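Local coordinates for protein metallo-carboxypeptidase (Pseudomonas aeruginosa, PDB 4A37) that probably acts as a zinc-dependent metallocarboxypeptidase of the M14 family and may also bind tubulin, at residues Leu270-Asp275 / Ile347-Lys352. Sequence-based numbering, arbitrary orientation.
Sequences LDIHGD and IEMPFK. With ZN (zinc ion), chain C.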
# COMPACT_ATOMS: atom_id res chain seq x y z
N LEU A 270 -11.96 -4.24 0.50
CA LEU A 270 -10.98 -3.38 1.14
C LEU A 270 -9.88 -3.15 0.11
O LEU A 270 -9.33 -4.10 -0.46
CB LEU A 270 -10.39 -4.04 2.39
CG LEU A 270 -11.36 -4.33 3.54
CD1 LEU A 270 -10.59 -4.90 4.71
CD2 LEU A 270 -12.07 -3.04 3.94
N ASP A 271 -9.58 -1.87 -0.12
CA ASP A 271 -8.56 -1.45 -1.08
C ASP A 271 -7.47 -0.79 -0.24
O ASP A 271 -7.65 0.29 0.33
CB ASP A 271 -9.21 -0.47 -2.07
CG ASP A 271 -8.27 -0.02 -3.18
OD1 ASP A 271 -7.28 -0.71 -3.48
OD2 ASP A 271 -8.57 1.03 -3.80
N ILE A 272 -6.32 -1.46 -0.15
CA ILE A 272 -5.21 -1.02 0.68
C ILE A 272 -4.26 -0.04 0.01
O ILE A 272 -3.64 -0.35 -1.01
CB ILE A 272 -4.41 -2.24 1.20
CG1 ILE A 272 -5.37 -3.34 1.67
CG2 ILE A 272 -3.50 -1.80 2.34
CD1 ILE A 272 -6.38 -2.92 2.73
N HIS A 273 -4.12 1.14 0.63
CA HIS A 273 -3.29 2.23 0.12
C HIS A 273 -2.37 2.85 1.17
O HIS A 273 -2.35 2.44 2.33
CB HIS A 273 -4.18 3.37 -0.39
CG HIS A 273 -4.97 3.06 -1.61
ND1 HIS A 273 -4.65 3.58 -2.85
CD2 HIS A 273 -6.10 2.33 -1.79
CE1 HIS A 273 -5.55 3.19 -3.73
NE2 HIS A 273 -6.44 2.43 -3.12
N GLY A 274 -1.64 3.87 0.72
CA GLY A 274 -0.77 4.65 1.57
C GLY A 274 -0.99 6.12 1.20
O GLY A 274 -1.21 6.45 0.03
N ASP A 275 -0.97 7.01 2.18
CA ASP A 275 -1.15 8.43 1.87
C ASP A 275 0.08 9.22 2.30
O ASP A 275 0.52 9.12 3.44
CB ASP A 275 -2.38 9.02 2.56
CG ASP A 275 -2.67 10.44 2.11
OD1 ASP A 275 -3.10 10.63 0.95
OD2 ASP A 275 -2.46 11.38 2.90
N ILE A 347 -8.25 1.67 2.75
CA ILE A 347 -7.55 1.76 4.02
C ILE A 347 -6.27 2.51 3.68
O ILE A 347 -5.53 2.10 2.79
CB ILE A 347 -7.20 0.37 4.59
CG1 ILE A 347 -8.48 -0.42 4.88
CG2 ILE A 347 -6.37 0.53 5.85
CD1 ILE A 347 -9.44 0.26 5.83
N GLU A 348 -6.02 3.62 4.37
CA GLU A 348 -4.85 4.43 4.08
C GLU A 348 -3.86 4.48 5.24
O GLU A 348 -4.21 4.89 6.35
CB GLU A 348 -5.28 5.87 3.75
CG GLU A 348 -6.22 6.00 2.56
CD GLU A 348 -5.50 6.20 1.24
OE1 GLU A 348 -4.25 6.28 1.24
OE2 GLU A 348 -6.19 6.27 0.21
N MET A 349 -2.62 4.04 4.98
CA MET A 349 -1.55 4.07 5.98
C MET A 349 -0.59 5.21 5.60
O MET A 349 -0.31 5.44 4.42
CB MET A 349 -0.81 2.74 6.02
CG MET A 349 -1.63 1.62 6.63
SD MET A 349 -0.85 0.02 6.32
CE MET A 349 -1.39 -0.20 4.64
N PRO A 350 -0.06 5.91 6.60
CA PRO A 350 0.86 7.04 6.39
C PRO A 350 2.30 6.73 5.99
O PRO A 350 2.88 5.74 6.42
CB PRO A 350 0.83 7.74 7.74
CG PRO A 350 0.78 6.57 8.69
CD PRO A 350 -0.30 5.69 8.04
N PHE A 351 2.86 7.61 5.16
CA PHE A 351 4.26 7.48 4.76
C PHE A 351 5.09 8.09 5.89
O PHE A 351 6.27 7.80 6.03
CB PHE A 351 4.55 8.25 3.46
CG PHE A 351 4.29 7.46 2.21
CD1 PHE A 351 3.04 7.49 1.60
CD2 PHE A 351 5.30 6.70 1.64
CE1 PHE A 351 2.80 6.77 0.43
CE2 PHE A 351 5.08 5.97 0.47
CZ PHE A 351 3.82 6.01 -0.14
N LYS A 352 4.44 8.92 6.70
CA LYS A 352 5.08 9.57 7.84
C LYS A 352 4.93 8.64 9.05
O LYS A 352 5.50 7.56 9.07
CB LYS A 352 4.40 10.93 8.11
CG LYS A 352 4.59 11.96 6.97
CD LYS A 352 3.70 13.17 7.19
CE LYS A 352 3.87 14.21 6.08
NZ LYS A 352 2.95 15.38 6.27
ZN ZN C . -3.11 4.93 -3.22
O HOH W 1 1.79 10.38 6.02
O HOH W 2 -3.88 6.61 -2.16
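Ile347 enters the contact through both its backbone polar atoms: its N donates to Asp271 O, and His273 N donates to its O (2.8 Å), nearly in line with the carbonyl. Its side chain runs beside that of Ile272, pointing the same way, and CD1 of Ile272 reaches CB of Ile347 at 3.9 Å. Glu348, predicted to be the proton donor/acceptor, rises on the other face with His273. A bend at chi2 (-91°) carries its carboxylate back over the neighbouring strand, where OE1 lies 3.3 Å from His273 CB and the carboxylate plane is turned 31° from the imidazole. OE2 accepts a weak hydrogen bond from the water on the zinc ion. His273 binds that ion through ND1 at 2.1 Å, with His180 and Glu183 as further protein ligands, while its NE2 donates to Asp271 OD2 (2.6 Å), so that zinc on one nitrogen and Asp271 on the other fix the ring's rotation; the bond lies in the imidazole plane but meets the Asp271 carboxylate from above its own plane. Zinc ligand and predicted acid/base stand on adjacent strands, near the C-terminal ends of 268-275 and 343-350, which run parallel in the mixed sheet of the zinc carboxypeptidase fold. Met349 returns to the Ile272 face. Its N donates to His273 O, Asp275 N donates to its O (2.8 Å), and its bent chain lays CE against Ile272 CG2 at 3.5 Å, with Phe189 of helix 185-196 packing on both residues. Asp275 O, with Pro350 CA beside it, accepts a hydrogen bond from Phe351 N (3.3 Å). The Phe351 ring turns an edge to Asp275 C. At Lys352 a water bridges the backbone N to Asp275 O, whereas the Asp275 carboxylate is held by Tyr319 and Ile278 N.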